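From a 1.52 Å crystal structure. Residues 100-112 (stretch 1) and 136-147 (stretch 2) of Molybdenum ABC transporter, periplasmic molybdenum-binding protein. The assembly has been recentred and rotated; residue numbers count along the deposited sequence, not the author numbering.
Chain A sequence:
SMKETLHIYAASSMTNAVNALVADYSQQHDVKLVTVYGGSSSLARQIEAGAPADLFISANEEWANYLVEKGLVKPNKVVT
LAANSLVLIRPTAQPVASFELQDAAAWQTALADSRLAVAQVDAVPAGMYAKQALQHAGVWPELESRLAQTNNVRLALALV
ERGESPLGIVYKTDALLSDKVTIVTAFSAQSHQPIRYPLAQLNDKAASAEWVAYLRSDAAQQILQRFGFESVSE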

# COMPACT_ATOMS: atom_id res chain seq x y z
N GLU A 100 18.46 6.35 -15.90
CA GLU A 100 17.31 6.73 -16.69
C GLU A 100 16.29 5.61 -16.62
O GLU A 100 16.51 4.53 -17.16
CB GLU A 100 17.72 7.00 -18.15
CG GLU A 100 18.39 8.35 -18.35
CD GLU A 100 18.55 8.73 -19.81
OE1 GLU A 100 18.36 7.86 -20.69
OE2 GLU A 100 18.85 9.91 -20.08
N LEU A 101 15.16 5.88 -15.99
CA LEU A 101 14.08 4.90 -15.86
C LEU A 101 13.59 4.38 -17.21
O LEU A 101 13.07 3.27 -17.29
CB LEU A 101 12.91 5.48 -15.06
CG LEU A 101 13.15 5.75 -13.57
CD1 LEU A 101 12.07 6.64 -12.96
CD2 LEU A 101 13.24 4.47 -12.77
N GLN A 102 13.78 5.16 -18.28
CA GLN A 102 13.32 4.74 -19.60
C GLN A 102 14.39 3.96 -20.35
O GLN A 102 14.15 3.50 -21.47
CB GLN A 102 12.81 5.92 -20.46
CG GLN A 102 13.61 7.22 -20.38
CD GLN A 102 13.12 8.12 -19.26
OE1 GLN A 102 11.95 8.48 -19.22
NE2 GLN A 102 14.02 8.48 -18.35
N ASP A 103 15.55 3.81 -19.71
CA ASP A 103 16.71 3.08 -20.26
C ASP A 103 16.63 1.62 -19.78
O ASP A 103 17.12 1.26 -18.71
CB ASP A 103 18.02 3.76 -19.77
CG ASP A 103 19.29 3.15 -20.37
OD1 ASP A 103 19.21 2.26 -21.24
OD2 ASP A 103 20.38 3.58 -19.94
N ALA A 104 16.00 0.79 -20.60
CA ALA A 104 15.78 -0.61 -20.28
C ALA A 104 17.08 -1.32 -19.95
O ALA A 104 17.09 -2.22 -19.12
CB ALA A 104 15.09 -1.31 -21.44
N ALA A 105 18.17 -0.92 -20.60
CA ALA A 105 19.48 -1.52 -20.36
C ALA A 105 20.04 -1.18 -18.98
O ALA A 105 20.76 -1.99 -18.40
CB ALA A 105 20.46 -1.09 -21.45
N ALA A 106 19.72 -0.00 -18.46
CA ALA A 106 20.18 0.37 -17.13
C ALA A 106 19.43 -0.43 -16.05
O ALA A 106 19.99 -0.71 -14.99
CB ALA A 106 20.01 1.86 -16.91
N TRP A 107 18.16 -0.76 -16.32
CA TRP A 107 17.41 -1.67 -15.44
C TRP A 107 18.04 -3.06 -15.42
O TRP A 107 18.20 -3.65 -14.37
CB TRP A 107 15.95 -1.81 -15.88
CG TRP A 107 15.06 -0.69 -15.56
CD1 TRP A 107 14.80 0.39 -16.33
CD2 TRP A 107 14.27 -0.54 -14.38
NE1 TRP A 107 13.90 1.22 -15.71
CE2 TRP A 107 13.56 0.68 -14.50
CE3 TRP A 107 14.10 -1.30 -13.21
CZ2 TRP A 107 12.67 1.14 -13.52
CZ3 TRP A 107 13.21 -0.83 -12.22
CH2 TRP A 107 12.52 0.38 -12.39
N GLN A 108 18.43 -3.58 -16.58
CA GLN A 108 18.95 -4.94 -16.63
C GLN A 108 20.34 -5.04 -16.01
O GLN A 108 20.71 -6.08 -15.48
CB GLN A 108 18.92 -5.48 -18.07
CG GLN A 108 17.56 -5.30 -18.76
CD GLN A 108 17.01 -6.56 -19.42
OE1 GLN A 108 16.92 -7.62 -18.79
NE2 GLN A 108 16.60 -6.44 -20.68
N THR A 109 21.10 -3.94 -16.05
CA THR A 109 22.40 -3.84 -15.38
C THR A 109 22.29 -3.82 -13.85
O THR A 109 23.06 -4.50 -13.17
CB THR A 109 23.16 -2.58 -15.83
OG1 THR A 109 23.53 -2.72 -17.21
CG2 THR A 109 24.43 -2.36 -15.01
N ALA A 110 21.36 -3.03 -13.32
CA ALA A 110 21.11 -2.99 -11.89
C ALA A 110 20.56 -4.31 -11.35
O ALA A 110 20.88 -4.70 -10.26
CB ALA A 110 20.15 -1.86 -11.56
N LEU A 111 19.66 -4.92 -12.11
CA LEU A 111 19.10 -6.20 -11.77
C LEU A 111 20.13 -7.30 -11.85
O LEU A 111 20.19 -8.15 -11.00
CB LEU A 111 17.90 -6.55 -12.63
CG LEU A 111 16.65 -5.69 -12.36
CD1 LEU A 111 15.52 -6.01 -13.31
CD2 LEU A 111 16.20 -5.82 -10.92
N ALA A 112 20.97 -7.25 -12.87
CA ALA A 112 21.99 -8.26 -13.01
C ALA A 112 21.30 -9.62 -13.14
O ALA A 112 20.59 -9.85 -14.09
CB ALA A 112 22.95 -8.21 -11.83
N HIS A 136 4.69 3.33 -18.32
CA HIS A 136 4.94 4.73 -18.60
C HIS A 136 6.40 5.01 -18.96
O HIS A 136 6.65 5.82 -19.84
CB HIS A 136 4.53 5.60 -17.42
CG HIS A 136 4.76 7.07 -17.63
ND1 HIS A 136 5.86 7.72 -17.11
CD2 HIS A 136 4.02 8.00 -18.26
CE1 HIS A 136 5.81 9.00 -17.46
NE2 HIS A 136 4.69 9.20 -18.13
N ALA A 137 7.33 4.35 -18.26
CA ALA A 137 8.78 4.43 -18.59
C ALA A 137 9.17 3.78 -19.93
O ALA A 137 10.28 3.99 -20.45
CB ALA A 137 9.60 3.77 -17.49
N GLY A 138 8.27 2.99 -20.51
CA GLY A 138 8.54 2.34 -21.79
C GLY A 138 9.43 1.11 -21.66
O GLY A 138 10.07 0.69 -22.64
N VAL A 139 9.44 0.51 -20.47
CA VAL A 139 10.36 -0.59 -20.15
C VAL A 139 9.62 -1.85 -19.66
O VAL A 139 10.27 -2.81 -19.26
CB VAL A 139 11.41 -0.13 -19.12
CG1 VAL A 139 10.78 0.07 -17.75
CG2 VAL A 139 12.55 -1.12 -19.02
N TRP A 140 8.29 -1.87 -19.72
CA TRP A 140 7.53 -3.00 -19.20
C TRP A 140 7.80 -4.31 -19.97
O TRP A 140 8.15 -5.31 -19.35
CB TRP A 140 6.03 -2.67 -19.14
CG TRP A 140 5.17 -3.83 -18.76
CD1 TRP A 140 4.29 -4.48 -19.58
CD2 TRP A 140 5.10 -4.49 -17.49
NE1 TRP A 140 3.67 -5.50 -18.89
CE2 TRP A 140 4.15 -5.52 -17.61
CE3 TRP A 140 5.75 -4.31 -16.27
CZ2 TRP A 140 3.84 -6.37 -16.55
CZ3 TRP A 140 5.43 -5.16 -15.22
CH2 TRP A 140 4.48 -6.17 -15.37
N PRO A 141 7.66 -4.32 -21.31
CA PRO A 141 7.90 -5.58 -22.03
C PRO A 141 9.23 -6.28 -21.70
O PRO A 141 9.28 -7.51 -21.67
CB PRO A 141 7.86 -5.15 -23.50
CG PRO A 141 6.97 -3.96 -23.50
CD PRO A 141 7.30 -3.23 -22.24
N GLU A 142 10.28 -5.51 -21.44
CA GLU A 142 11.57 -6.05 -20.97
C GLU A 142 11.56 -6.60 -19.53
O GLU A 142 12.18 -7.62 -19.26
CB GLU A 142 12.66 -4.98 -21.08
CG GLU A 142 13.15 -4.72 -22.50
CD GLU A 142 12.60 -3.44 -23.12
OE1 GLU A 142 11.64 -2.87 -22.58
OE2 GLU A 142 13.14 -3.01 -24.16
N LEU A 143 10.88 -5.91 -18.62
CA LEU A 143 10.89 -6.26 -17.20
C LEU A 143 9.79 -7.24 -16.80
O LEU A 143 9.88 -7.85 -15.74
CB LEU A 143 10.71 -5.00 -16.35
CG LEU A 143 11.88 -4.03 -16.37
CD1 LEU A 143 11.51 -2.79 -15.56
CD2 LEU A 143 13.14 -4.67 -15.82
N GLU A 144 8.75 -7.33 -17.62
CA GLU A 144 7.68 -8.32 -17.52
C GLU A 144 8.19 -9.68 -17.00
O GLU A 144 7.60 -10.28 -16.09
CB GLU A 144 7.09 -8.50 -18.92
CG GLU A 144 6.15 -9.68 -19.15
CD GLU A 144 4.72 -9.36 -18.79
OE1 GLU A 144 3.93 -9.08 -19.72
OE2 GLU A 144 4.38 -9.38 -17.59
N SER A 145 9.28 -10.16 -17.58
CA SER A 145 9.78 -11.50 -17.30
C SER A 145 10.82 -11.58 -16.17
O SER A 145 11.40 -12.65 -15.95
CB SER A 145 10.39 -12.08 -18.58
OG SER A 145 11.47 -11.26 -19.06
N ARG A 146 11.03 -10.46 -15.45
CA ARG A 146 12.13 -10.34 -14.48
C ARG A 146 11.60 -9.87 -13.13
O ARG A 146 12.33 -9.22 -12.39
CB ARG A 146 13.18 -9.33 -14.97
CG ARG A 146 13.70 -9.53 -16.39
CD ARG A 146 14.93 -10.41 -16.43
NE ARG A 146 16.15 -9.62 -16.64
CZ ARG A 146 17.15 -9.48 -15.77
NH1 ARG A 146 17.12 -10.07 -14.57
NH2 ARG A 146 18.21 -8.74 -16.11
N LEU A 147 10.35 -10.20 -12.82
CA LEU A 147 9.72 -9.82 -11.56
C LEU A 147 9.76 -10.96 -10.54
O LEU A 147 9.63 -12.13 -10.88
CB LEU A 147 8.24 -9.46 -11.78
CG LEU A 147 7.92 -8.48 -12.90
CD1 LEU A 147 6.42 -8.38 -13.09
CD2 LEU A 147 8.52 -7.11 -12.60

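Read along the second stretch, the contact opens with backbone and small side chains, passes through an apolar middle, and ends in a polar clamp. Ala137 comes first, with Gln102 as its nearest neighbour by CA. Its CB lies 3.5 Å from Leu101 O, and its carbonyl oxygen, Ala137 O, sits 3.2 Å from Gln102 CA in a CA-H...O contact. Such close backbone approach leaves little space between the two stretches, and a methyl group fits it. Gly138 then ends the helix in a Schellman motif, its positive phi being a conformation that favours glycine.

Val139, the N-cap residue of the next helix, points its CB toward the first stretch. Its CG2 packs 3.5 Å from Ala104 CB and 3.8 Å from Trp107 CD1, so one methyl serves two neighbours a helical turn apart. The indole is itself anchored within its own stretch: Trp107 NE1 donates to Leu101 O at 2.7 Å, which satisfies the ring nitrogen while the carbon surface is left to pack.

Glu142, partly exposed, follows; its CD lies 3.7 Å from Ala104 CB, a contact of packing alone. Leu143 does more. Its CA-to-CB bond runs sideways, yet the m,t rotamer brings the branched end closer: CD1 sits over one face of Trp107, 4.0 Å from the centroid of the six-membered ring, in a CH-pi contact, while Leu143 CD2 meets Leu111 CD1 at 3.7 Å. Leu143 thus reaches two successive turns of the facing helix, and its CD2 also lies 4.0 Å from Trp107 CB.

Arg146 closes the contact and has the largest area covered. Its guanidinium edge grips Gln108 OE1 twice, from Arg146 NE at 3.0 Å and Arg146 NH2 at 3.2 Å. Arg146 NH2 also gives a weak hydrogen bond to Ala112 O at 3.3 Å, reaching the carbonyl just past the helix end.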